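Local coordinates for Two-component system sensor histidine kinase (Bacteroides thetaiotaomicron, PDB 3OTT), which probably senses saccharides through this extracellular beta-propeller and beta-sandwich region, and is predicted to relay the signal by histidine phosphorylation to control transcription, at residues 29-34 with 71-76; 34-39 with 87-92; 43-46 with 51-54; 85-88 with 93-96; 283-286 with 292-295. All coordinates share one frame; numbering follows the deposited sequence.

All five contacts lie in the first of two seven-bladed beta-propellers, on three blades that adjoin round the ring. Contact 3 is the outer hairpin of the blade built from strands 24-29 to 51-53, and contact 4 that of the next, strands 67-71 to 93-94. Contacts 1 and 2 run between these blades, crossing along the chain; their centres are about 8 Å apart, and contact 3 falls between their segments in sequence. Contact 5, much later, belongs to the blade closed by strand 13-15. Its centre is about 17 Å from that of contact 2, which it touches through Ile35 on Trp293, and about 24 Å from that of contact 4. Together they follow the ring across its closure.

Contact 1 of 5, residues 29-34 with 71-76; sequences QDSEGL and IDNTYL. With TBR (hexatantalum dodecabromide), chain D.
The side-chain amide of Asn73 is met at its oxygen by the hydroxyl of Ser31, which lies in the carbonyl plane and on a lone pair, with a C=O...donor angle of 135°. Ser31 OG donates to Asn73 OD1 over 2.6 Å, the one direct bond between 29-34 and 71-76. Within 71-76, away from this bond, one face of the Tyr75 ring carries Thr74 CG2, offset toward the rim. A third flat group, the Asp30 carboxylate, organises its own loop: OD1 takes Glu32 N on its anti lone pair, and Leu34 N from above the plane at 3.1 Å from that same Asp30 OD1. The Glu32 bond makes an Asx turn, and Gly33 N closes a type I turn on Asp30 O at 2.9 Å. Asp30 OD2 is turned to Arg660 in a salt bridge. Gln29 NE2, with its partner in the amide plane, reaches Gly33 O at 3.2 Å from above the carbonyl plane. On the other segment, Thr74 N and Tyr75 N both bond to Ile71 O, a classic beta bulge, while Asp72 forms a salt bridge with Arg374 of the second subunit. The hexatantalum dodecabromide cluster sits against the turn, its bromine BR8 at 3.3 Å from Ser31 O. The arrangement is thus one of two beta-turn loops on adjacent propeller blades, one of which lines the cluster's binding pocket.

Contact 2 of 5, residues 34-39 with 87-92; sequences LIWIGS and YNYRAD
Trp36 rests the far end of its indole against Tyr87 and Tyr89, which meet it on the same side of its plane, and the three rings form a buried aromatic cluster. Packing is closest at the six-membered ring: Trp36 CZ3 meets Tyr87 CE2 at 3.7 Å, and next to it Trp36 CZ2 lies equally near, 3.7 Å, to Tyr89 CB. Both pairs of side chains cross at about a right angle, with the Trp36 and Tyr87 ring planes inclined by 59°. The Tyr89 side chain turns its CG between backbone N and carbonyl carbon (chi1 74°), which leaves CB, more than the ring, against the indole. Polar ends are tied down around the cluster. Trp36 NE1 donates to Asp30 OD2, and Tyr87 OH donates to Asp92 OD1 at 2.6 Å, a bond in the ring plane that fixes the phenol's outer end. The looser side is the partly exposed turn at Arg90 and Ala91, shaped by Asn88 OD1, which accepts from both of their backbone N atoms; the Arg90 bond is an Asx turn. Arg90 also bonds to Asn73 O and packs on Met363 of the second subunit. Strand 35-39 runs between 24-29 and 42-46 in one blade, whereas Tyr87 and Tyr89 also pack on Leu76 of strand 75-79 in the next.

Contact 3 of 5, residues 43-46 with 51-54; sequences LFSY and TQQH
Phe44 with Gln53 and Tyr46 with Thr51 are antiparallel non-hydrogen-bonded pairs flanking the hydrogen-bonded pair Ser45-Gln52, and the two strand segments run 151° apart in direction. This is the outer hairpin of a four-stranded propeller blade, with 51-53 as the edge strand. Ser45 N reaches Gln52 O at 2.9 Å, and the return bond from Gln52 N to Ser45 O is of the same length, 2.9 Å. Beyond the pair, His54 N extends the pairing to Leu43 O at 2.8 Å. On the face shared by Phe44, Tyr46, Thr51 and Gln53, the Phe44 ring lies against the Gln53 stem, with CE2 at 3.6 Å from Gln53 CB. The rest of Gln53 leads off, and its NE2 bonds to Phe55 O. Further along, Tyr46 CD1 takes the methyl Thr51 CG2 at 3.9 Å. Ser45 and Gln52 project from the other face, where the Gln52 chain extends to Thr639 O. The His54 ring swings back along this side and also meets the ring of Trp36. With CG anti to the carbonyl carbon (chi1 -61°), His54 presents its ring edge to strand 43-46, and NE2 lies 2.8 Å from Ser45 OG in a hydrogen bond in which either atom could be the donor.

Contact 4 of 5, residues 85-88 with 93-96; sequences LVYN and RYEQ
Tyr94 offers one face of its ring to Tyr87, whose CD1 stands over the ring centre, 3.5 Å from Tyr94 CZ. The two rings meet obliquely, their planes inclined by 50°, so a single ring corner of Tyr87 does most of the touching. Tyr94 sets CG anti to the carbonyl carbon (chi1 -73°), which carries the ring back across strand 85-88 and brings Tyr94 CE1 to 3.7 Å from Leu85 CG. The phenol oxygen of Tyr94 bonds to His54 O on the preceding blade. On the other side of the strands, Asn88 and Glu95 hold their amide and carboxylate nearly perpendicular, 89° apart. Asn88 ND2 donates in its own amide plane to Glu95 OE1 at 3.2 Å, meeting that oxygen from above the carboxylate plane. Gln96 bends at chi2 (-53°), which folds its amide back along the strand, where OE1 accepts from Val86 N at 2.8 Å, in the carbonyl plane. The side chain thereby takes over a bond that a backbone carbonyl would make in a continuing strand. Regular pairing remains from Asn88 N to Arg93 O, 2.8 Å, and from Glu95 N to Val86 O, 3.0 Å; the return bond from Arg93 N to Asn88 O is weak. This is the outer antiparallel hairpin of a propeller blade, with a short edge strand whose departing end is held by side chains.

Contact 5 of 5, residues 283-286 with 292-295; sequences NIFA and IWLG
Phe285 carries its ring anti to the backbone N (chi1 170°), whereas Trp293 carries its indole anti to the carbonyl carbon (chi1 -63°), and these different choices set the two side chains side by side, pointing the same way. Phe285 CD2 meets Trp293 CD1 at 3.7 Å, the rings set obliquely at 45°. The indole edge also meets a carbonyl oxygen lying in its plane, with Trp293 CD1 at 3.5 Å from Phe285 O. That oxygen accepts from Trp293 N at 2.8 Å, while Phe285 N returns a bond to Trp293 O. Asn283 and Gly295 form the second hydrogen-bonded pair, in which the bond from Gly295 N to Asn283 O, 2.9 Å, is almost straight. On the reverse face Ile284 lies beside two neighbours: its CG1 touches Leu294 CD2 at 3.7 Å and its CG2 touches Ile292 CG2 at 3.8 Å. Trp293 NE1 is bonded to Asp287, and its ring meets Tyr683 edge-to-face. Strand 292-296 lies between 281-286 and 300-303, and strand 13-15, from near the N-terminus, completes the blade as its outermost strand, the closure characteristic of beta-propellers. Phe285 packs on strand 24-29 of the following blade, and Ile284 on strand 232-239 of the preceding one.

Contact 1 of 5, residues 29-34 with 71-76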
# COMPACT_ATOMS: atom_id res chain seq x y z
N GLN B 29 4.33 19.45 10.20
CA GLN B 29 3.33 19.71 9.19
C GLN B 29 2.16 18.77 9.49
O GLN B 29 2.35 17.54 9.49
CB GLN B 29 3.87 19.40 7.83
CG GLN B 29 2.94 19.87 6.75
CD GLN B 29 3.50 19.70 5.34
OE1 GLN B 29 4.29 18.79 5.07
NE2 GLN B 29 3.07 20.58 4.42
N ASP B 30 0.97 19.33 9.78
CA ASP B 30 -0.20 18.50 10.09
C ASP B 30 -0.72 17.80 8.83
O ASP B 30 -0.24 18.08 7.72
CB ASP B 30 -1.30 19.27 10.85
CG ASP B 30 -1.79 20.57 10.10
OD1 ASP B 30 -2.22 20.50 8.93
OD2 ASP B 30 -1.87 21.65 10.73
N SER B 31 -1.70 16.90 8.99
CA SER B 31 -2.08 15.99 7.90
C SER B 31 -2.87 16.73 6.82
O SER B 31 -3.25 16.15 5.84
CB SER B 31 -2.93 14.81 8.42
OG SER B 31 -3.98 15.34 9.25
N GLU B 32 -3.13 18.01 7.05
CA GLU B 32 -3.86 18.85 6.08
C GLU B 32 -2.90 19.91 5.52
O GLU B 32 -3.30 20.81 4.84
CB GLU B 32 -5.15 19.44 6.72
CG GLU B 32 -6.18 18.31 7.09
CD GLU B 32 -7.22 18.66 8.19
OE1 GLU B 32 -8.45 18.64 7.88
OE2 GLU B 32 -6.82 18.89 9.37
N GLY B 33 -1.60 19.77 5.80
CA GLY B 33 -0.58 20.61 5.14
C GLY B 33 -0.16 21.93 5.78
O GLY B 33 0.73 22.59 5.26
N LEU B 34 -0.70 22.31 6.92
CA LEU B 34 -0.22 23.56 7.56
C LEU B 34 1.14 23.39 8.27
O LEU B 34 1.36 22.44 9.03
CB LEU B 34 -1.23 24.07 8.61
CG LEU B 34 -1.60 25.58 8.78
CD1 LEU B 34 -2.50 25.87 10.06
CD2 LEU B 34 -0.47 26.43 8.98
N ILE B 71 0.69 13.83 17.48
CA ILE B 71 0.10 12.66 18.11
C ILE B 71 -1.43 12.63 17.87
O ILE B 71 -2.11 13.65 17.95
CB ILE B 71 0.41 12.70 19.68
CG1 ILE B 71 1.90 12.58 20.01
CG2 ILE B 71 -0.37 11.70 20.46
CD1 ILE B 71 2.60 11.44 19.37
N ASP B 72 -1.96 11.45 17.54
CA ASP B 72 -3.41 11.20 17.32
C ASP B 72 -4.06 12.14 16.28
O ASP B 72 -5.24 12.36 16.34
CB ASP B 72 -4.20 11.20 18.66
CG ASP B 72 -3.69 10.13 19.68
OD1 ASP B 72 -2.91 9.22 19.26
OD2 ASP B 72 -4.06 10.21 20.90
N ASN B 73 -3.27 12.66 15.34
CA ASN B 73 -3.79 13.54 14.28
C ASN B 73 -4.51 14.75 14.91
O ASN B 73 -5.46 15.29 14.33
CB ASN B 73 -4.78 12.74 13.44
CG ASN B 73 -4.97 13.31 12.03
OD1 ASN B 73 -4.12 14.02 11.48
ND2 ASN B 73 -6.10 12.98 11.43
N THR B 74 -4.12 15.14 16.13
CA THR B 74 -4.75 16.28 16.73
C THR B 74 -3.88 17.05 17.71
O THR B 74 -4.23 18.19 18.02
CB THR B 74 -6.14 15.96 17.36
OG1 THR B 74 -6.79 17.19 17.68
CG2 THR B 74 -6.05 15.11 18.65
N TYR B 75 -2.79 16.47 18.22
CA TYR B 75 -1.94 17.20 19.20
C TYR B 75 -0.55 17.53 18.68
O TYR B 75 0.03 16.80 17.89
CB TYR B 75 -1.77 16.44 20.53
CG TYR B 75 -3.04 15.95 21.18
CD1 TYR B 75 -3.91 16.83 21.87
CD2 TYR B 75 -3.39 14.60 21.13
CE1 TYR B 75 -5.10 16.36 22.43
CE2 TYR B 75 -4.60 14.13 21.69
CZ TYR B 75 -5.43 15.00 22.33
OH TYR B 75 -6.57 14.46 22.89
N LEU B 76 0.01 18.62 19.13
CA LEU B 76 1.43 18.86 18.96
C LEU B 76 2.02 18.66 20.35
O LEU B 76 1.63 19.41 21.26
CB LEU B 76 1.72 20.29 18.46
CG LEU B 76 1.63 20.65 16.97
CD1 LEU B 76 0.66 19.82 16.18
CD2 LEU B 76 1.26 22.11 16.80
TA1 TBR D . -0.27 15.65 -0.80
TA2 TBR D . -0.53 18.27 -0.06
TA3 TBR D . -2.16 17.23 -2.16
TA4 TBR D . -3.26 17.93 0.34
TA5 TBR D . -2.98 15.25 -0.40
TA6 TBR D . -1.34 16.28 1.60
BR1 TBR D . 1.77 17.25 -0.92
BR2 TBR D . -0.35 15.73 -3.41
BR3 TBR D . -1.37 13.35 -1.16
BR4 TBR D . 0.52 14.48 1.37
BR5 TBR D . -0.65 19.36 -2.41
BR6 TBR D . -3.88 15.43 -2.87
BR7 TBR D . -5.25 16.24 0.40
BR8 TBR D . -3.19 17.59 2.91
BR9 TBR D . -2.08 20.23 0.71
BRA TBR D . -4.24 18.81 -1.93
BRB TBR D . -2.87 14.21 1.98
BRC TBR D . 0.40 18.08 2.32

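Contact 2 of 5, residues 34-39 with 87-92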
# COMPACT_ATOMS: atom_id res chain seq x y z
N LEU B 34 -0.70 22.31 6.92
CA LEU B 34 -0.22 23.56 7.56
C LEU B 34 1.14 23.39 8.27
O LEU B 34 1.36 22.44 9.03
CB LEU B 34 -1.23 24.07 8.61
CG LEU B 34 -1.60 25.58 8.78
CD1 LEU B 34 -2.50 25.87 10.06
CD2 LEU B 34 -0.47 26.43 8.98
N ILE B 35 2.04 24.35 8.07
CA ILE B 35 3.31 24.33 8.78
C ILE B 35 3.26 24.98 10.16
O ILE B 35 2.77 26.10 10.31
CB ILE B 35 4.34 25.05 7.93
CG1 ILE B 35 4.50 24.28 6.61
CG2 ILE B 35 5.62 25.19 8.70
CD1 ILE B 35 5.32 23.03 6.76
N TRP B 36 3.79 24.28 11.15
CA TRP B 36 3.93 24.73 12.51
C TRP B 36 5.41 24.86 12.84
O TRP B 36 6.22 24.03 12.41
CB TRP B 36 3.28 23.71 13.48
CG TRP B 36 1.80 23.54 13.20
CD1 TRP B 36 1.22 22.67 12.28
CD2 TRP B 36 0.72 24.22 13.82
NE1 TRP B 36 -0.12 22.78 12.30
CE2 TRP B 36 -0.47 23.72 13.25
CE3 TRP B 36 0.63 25.19 14.83
CZ2 TRP B 36 -1.72 24.20 13.62
CZ3 TRP B 36 -0.62 25.65 15.21
CH2 TRP B 36 -1.78 25.17 14.58
N ILE B 37 5.75 25.86 13.68
CA ILE B 37 7.11 26.30 13.94
C ILE B 37 7.35 26.39 15.45
O ILE B 37 6.66 27.12 16.14
CB ILE B 37 7.35 27.73 13.26
CG1 ILE B 37 6.98 27.72 11.77
CG2 ILE B 37 8.76 28.30 13.49
CD1 ILE B 37 6.73 29.18 11.13
N GLY B 38 8.31 25.65 15.98
CA GLY B 38 8.70 25.85 17.37
C GLY B 38 9.79 26.91 17.43
O GLY B 38 10.76 26.87 16.67
N SER B 39 9.65 27.90 18.28
CA SER B 39 10.62 28.96 18.33
C SER B 39 11.08 29.14 19.78
O SER B 39 10.51 28.50 20.68
CB SER B 39 9.98 30.27 17.87
OG SER B 39 9.14 30.76 18.93
N TYR B 87 -0.39 20.73 22.69
CA TYR B 87 -1.28 21.68 22.07
C TYR B 87 -2.28 20.96 21.17
O TYR B 87 -1.91 20.22 20.25
CB TYR B 87 -0.46 22.76 21.30
CG TYR B 87 -1.30 23.77 20.55
CD1 TYR B 87 -2.03 24.78 21.24
CD2 TYR B 87 -1.36 23.75 19.18
CE1 TYR B 87 -2.82 25.72 20.54
CE2 TYR B 87 -2.12 24.71 18.45
CZ TYR B 87 -2.84 25.67 19.15
OH TYR B 87 -3.56 26.57 18.44
N ASN B 88 -3.55 21.13 21.47
CA ASN B 88 -4.59 20.58 20.57
C ASN B 88 -4.82 21.55 19.42
O ASN B 88 -5.44 22.55 19.61
CB ASN B 88 -5.89 20.25 21.35
CG ASN B 88 -6.97 19.60 20.47
OD1 ASN B 88 -6.95 19.75 19.25
ND2 ASN B 88 -7.91 18.88 21.10
N TYR B 89 -4.32 21.25 18.24
CA TYR B 89 -4.38 22.22 17.18
C TYR B 89 -5.77 22.29 16.51
O TYR B 89 -6.09 23.27 15.81
CB TYR B 89 -3.25 21.96 16.18
CG TYR B 89 -3.45 20.74 15.25
CD1 TYR B 89 -4.26 20.81 14.12
CD2 TYR B 89 -2.81 19.53 15.53
CE1 TYR B 89 -4.39 19.70 13.25
CE2 TYR B 89 -2.95 18.41 14.68
CZ TYR B 89 -3.74 18.49 13.58
OH TYR B 89 -3.84 17.39 12.78
N ARG B 90 -6.61 21.28 16.72
CA ARG B 90 -7.96 21.33 16.15
C ARG B 90 -8.83 22.17 17.07
O ARG B 90 -9.61 22.99 16.61
CB ARG B 90 -8.62 19.95 15.97
CG ARG B 90 -7.98 19.16 14.88
CD ARG B 90 -8.61 17.77 14.76
NE ARG B 90 -7.76 17.01 13.83
CZ ARG B 90 -7.92 16.99 12.52
NH1 ARG B 90 -8.96 17.66 11.97
NH2 ARG B 90 -7.09 16.28 11.76
N ALA B 91 -8.73 21.96 18.36
CA ALA B 91 -9.52 22.77 19.27
C ALA B 91 -8.88 24.15 19.52
O ALA B 91 -9.55 25.06 19.95
CB ALA B 91 -9.79 22.01 20.62
N ASP B 92 -7.59 24.30 19.23
CA ASP B 92 -6.87 25.53 19.60
C ASP B 92 -6.84 25.80 21.12
O ASP B 92 -7.09 26.92 21.55
CB ASP B 92 -7.38 26.74 18.75
CG ASP B 92 -6.66 28.04 19.08
OD1 ASP B 92 -5.45 28.04 19.43
OD2 ASP B 92 -7.31 29.10 19.06

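Contact 3 of 5, residues 43-46 with 51-54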
# COMPACT_ATOMS: atom_id res chain seq x y z
N LEU B 43 5.10 28.49 20.23
CA LEU B 43 4.68 27.82 19.01
C LEU B 43 4.07 28.83 18.03
O LEU B 43 3.30 29.66 18.46
CB LEU B 43 3.66 26.74 19.40
CG LEU B 43 2.85 26.11 18.25
CD1 LEU B 43 3.78 25.18 17.45
CD2 LEU B 43 1.58 25.37 18.70
N PHE B 44 4.43 28.75 16.74
CA PHE B 44 3.83 29.56 15.65
C PHE B 44 3.27 28.64 14.54
O PHE B 44 3.63 27.42 14.47
CB PHE B 44 4.84 30.49 14.95
CG PHE B 44 5.24 31.73 15.75
CD1 PHE B 44 6.19 31.64 16.75
CD2 PHE B 44 4.72 32.99 15.42
CE1 PHE B 44 6.59 32.74 17.46
CE2 PHE B 44 5.10 34.14 16.13
CZ PHE B 44 6.05 34.00 17.15
N SER B 45 2.46 29.23 13.63
CA SER B 45 2.08 28.60 12.40
C SER B 45 2.33 29.55 11.26
O SER B 45 2.38 30.76 11.45
CB SER B 45 0.60 28.21 12.44
OG SER B 45 -0.27 29.37 12.64
N TYR B 46 2.43 29.01 10.06
CA TYR B 46 2.70 29.81 8.88
C TYR B 46 1.84 29.29 7.76
O TYR B 46 1.92 28.09 7.43
CB TYR B 46 4.16 29.71 8.47
CG TYR B 46 4.51 30.54 7.24
CD1 TYR B 46 4.26 31.90 7.20
CD2 TYR B 46 5.12 29.95 6.16
CE1 TYR B 46 4.61 32.65 6.13
CE2 TYR B 46 5.46 30.69 5.06
CZ TYR B 46 5.21 32.04 5.05
OH TYR B 46 5.56 32.79 3.93
N THR B 51 2.92 34.73 9.50
CA THR B 51 3.08 33.96 10.70
C THR B 51 2.02 34.29 11.72
O THR B 51 1.51 35.40 11.77
CB THR B 51 4.49 34.12 11.32
OG1 THR B 51 4.64 35.48 11.77
CG2 THR B 51 5.57 33.81 10.28
N GLN B 52 1.68 33.32 12.55
CA GLN B 52 0.71 33.55 13.60
C GLN B 52 1.14 32.84 14.91
O GLN B 52 1.50 31.65 14.92
CB GLN B 52 -0.69 33.04 13.13
CG GLN B 52 -1.82 33.30 14.08
CD GLN B 52 -3.18 32.77 13.56
OE1 GLN B 52 -3.90 32.06 14.25
NE2 GLN B 52 -3.48 33.08 12.33
N GLN B 53 1.08 33.57 16.02
CA GLN B 53 1.58 33.04 17.27
C GLN B 53 0.52 32.23 17.97
O GLN B 53 -0.65 32.51 17.84
CB GLN B 53 2.15 34.13 18.19
CG GLN B 53 1.13 35.03 18.89
CD GLN B 53 1.86 36.12 19.64
OE1 GLN B 53 2.48 36.96 19.03
NE2 GLN B 53 1.88 36.05 20.98
N HIS B 54 0.94 31.22 18.72
CA HIS B 54 -0.07 30.46 19.50
C HIS B 54 0.24 30.38 20.98
O HIS B 54 0.12 29.35 21.59
CB HIS B 54 -0.26 29.09 18.88
CG HIS B 54 -0.76 29.16 17.48
ND1 HIS B 54 -2.11 29.14 17.17
CD2 HIS B 54 -0.11 29.33 16.31
CE1 HIS B 54 -2.26 29.26 15.87
NE2 HIS B 54 -1.07 29.38 15.32

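Contact 4 of 5, residues 85-88 with 93-96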
# COMPACT_ATOMS: atom_id res chain seq x y z
N LEU B 85 4.81 20.29 26.45
CA LEU B 85 3.69 21.15 26.29
C LEU B 85 2.82 20.51 25.21
O LEU B 85 3.31 20.17 24.12
CB LEU B 85 4.24 22.48 25.84
CG LEU B 85 3.30 23.66 25.82
CD1 LEU B 85 2.68 23.95 27.24
CD2 LEU B 85 4.12 24.85 25.22
N VAL B 86 1.55 20.26 25.54
CA VAL B 86 0.65 19.62 24.62
C VAL B 86 -0.40 20.59 24.01
O VAL B 86 -1.24 21.16 24.73
CB VAL B 86 -0.01 18.41 25.27
CG1 VAL B 86 -1.06 17.82 24.36
CG2 VAL B 86 1.06 17.37 25.64
N TYR B 87 -0.39 20.73 22.69
CA TYR B 87 -1.28 21.68 22.07
C TYR B 87 -2.28 20.96 21.17
O TYR B 87 -1.91 20.22 20.25
CB TYR B 87 -0.46 22.76 21.30
CG TYR B 87 -1.30 23.77 20.55
CD1 TYR B 87 -2.03 24.78 21.24
CD2 TYR B 87 -1.36 23.75 19.18
CE1 TYR B 87 -2.82 25.72 20.54
CE2 TYR B 87 -2.12 24.71 18.45
CZ TYR B 87 -2.84 25.67 19.15
OH TYR B 87 -3.56 26.57 18.44
N ASN B 88 -3.55 21.13 21.47
CA ASN B 88 -4.59 20.58 20.57
C ASN B 88 -4.82 21.55 19.42
O ASN B 88 -5.44 22.55 19.61
CB ASN B 88 -5.89 20.25 21.35
CG ASN B 88 -6.97 19.60 20.47
OD1 ASN B 88 -6.95 19.75 19.25
ND2 ASN B 88 -7.91 18.88 21.10
N ARG B 93 -6.46 24.78 21.91
CA ARG B 93 -6.34 24.83 23.36
C ARG B 93 -5.12 24.00 23.80
O ARG B 93 -4.90 22.90 23.24
CB ARG B 93 -7.57 24.14 24.01
CG ARG B 93 -8.93 24.54 23.45
CD ARG B 93 -9.70 25.65 24.20
NE ARG B 93 -8.90 26.70 24.84
CZ ARG B 93 -8.95 27.01 26.15
NH1 ARG B 93 -9.74 26.34 26.99
NH2 ARG B 93 -8.18 27.98 26.64
N TYR B 94 -4.40 24.46 24.83
CA TYR B 94 -3.38 23.64 25.50
C TYR B 94 -4.12 22.66 26.39
O TYR B 94 -5.03 23.07 27.08
CB TYR B 94 -2.38 24.51 26.31
CG TYR B 94 -1.46 25.22 25.35
CD1 TYR B 94 -0.35 24.58 24.88
CD2 TYR B 94 -1.77 26.48 24.85
CE1 TYR B 94 0.51 25.20 23.94
CE2 TYR B 94 -0.96 27.11 23.92
CZ TYR B 94 0.19 26.45 23.45
OH TYR B 94 1.06 27.03 22.55
N GLU B 95 -3.78 21.38 26.30
CA GLU B 95 -4.55 20.34 26.94
C GLU B 95 -3.63 19.43 27.62
O GLU B 95 -3.29 18.42 27.00
CB GLU B 95 -5.34 19.51 25.89
CG GLU B 95 -6.79 20.05 25.74
CD GLU B 95 -7.63 19.41 24.63
OE1 GLU B 95 -7.28 18.29 24.21
OE2 GLU B 95 -8.66 20.04 24.21
N GLN B 96 -3.18 19.74 28.85
CA GLN B 96 -2.23 18.85 29.56
C GLN B 96 -2.80 17.53 30.10
O GLN B 96 -3.72 17.54 30.93
CB GLN B 96 -1.45 19.50 30.74
CG GLN B 96 -0.32 20.52 30.41
CD GLN B 96 0.79 20.04 29.40
OE1 GLN B 96 0.85 20.53 28.24
NE2 GLN B 96 1.66 19.12 29.85

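Contact 5 of 5, residues 283-286 with 292-295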
# COMPACT_ATOMS: atom_id res chain seq x y z
N ASN B 283 17.54 23.14 12.66
CA ASN B 283 16.65 22.10 12.14
C ASN B 283 16.40 22.27 10.66
O ASN B 283 16.33 23.40 10.15
CB ASN B 283 15.29 22.08 12.93
CG ASN B 283 14.51 20.77 12.72
OD1 ASN B 283 13.54 20.71 11.89
ND2 ASN B 283 14.92 19.71 13.43
N ILE B 284 16.29 21.14 9.96
CA ILE B 284 15.99 21.13 8.56
C ILE B 284 14.83 20.19 8.43
O ILE B 284 14.85 19.04 8.93
CB ILE B 284 17.20 20.59 7.68
CG1 ILE B 284 18.51 21.37 7.93
CG2 ILE B 284 16.88 20.58 6.18
CD1 ILE B 284 19.76 20.74 7.17
N PHE B 285 13.82 20.64 7.69
CA PHE B 285 12.67 19.82 7.53
C PHE B 285 12.26 19.84 6.10
O PHE B 285 12.12 20.92 5.51
CB PHE B 285 11.56 20.43 8.38
CG PHE B 285 10.23 19.84 8.15
CD1 PHE B 285 9.95 18.54 8.57
CD2 PHE B 285 9.21 20.61 7.55
CE1 PHE B 285 8.68 17.97 8.39
CE2 PHE B 285 7.91 20.07 7.40
CZ PHE B 285 7.65 18.74 7.82
N ALA B 286 12.03 18.65 5.55
CA ALA B 286 11.53 18.51 4.19
C ALA B 286 10.02 18.28 4.24
O ALA B 286 9.60 17.34 4.90
CB ALA B 286 12.28 17.29 3.44
N ILE B 292 12.30 22.52 1.38
CA ILE B 292 13.22 22.43 2.53
C ILE B 292 13.07 23.67 3.40
O ILE B 292 13.32 24.78 2.94
CB ILE B 292 14.63 22.47 2.00
CG1 ILE B 292 14.88 21.30 1.03
CG2 ILE B 292 15.65 22.51 3.11
CD1 ILE B 292 14.44 19.90 1.55
N TRP B 293 12.76 23.47 4.67
CA TRP B 293 12.59 24.50 5.65
C TRP B 293 13.85 24.47 6.51
O TRP B 293 14.18 23.43 7.05
CB TRP B 293 11.31 24.20 6.53
CG TRP B 293 10.05 24.21 5.70
CD1 TRP B 293 9.58 23.21 4.88
CD2 TRP B 293 9.16 25.33 5.52
NE1 TRP B 293 8.45 23.63 4.22
CE2 TRP B 293 8.17 24.93 4.60
CE3 TRP B 293 9.10 26.61 6.07
CZ2 TRP B 293 7.10 25.76 4.24
CZ3 TRP B 293 8.07 27.47 5.69
CH2 TRP B 293 7.07 27.03 4.80
N LEU B 294 14.52 25.61 6.66
CA LEU B 294 15.71 25.71 7.54
C LEU B 294 15.42 26.68 8.65
O LEU B 294 15.10 27.86 8.41
CB LEU B 294 16.96 26.22 6.78
CG LEU B 294 17.15 25.58 5.41
CD1 LEU B 294 18.02 26.47 4.49
CD2 LEU B 294 17.83 24.21 5.64
N GLY B 295 15.55 26.17 9.87
CA GLY B 295 15.33 26.96 11.08
C GLY B 295 16.67 27.28 11.71
O GLY B 295 17.49 26.35 12.06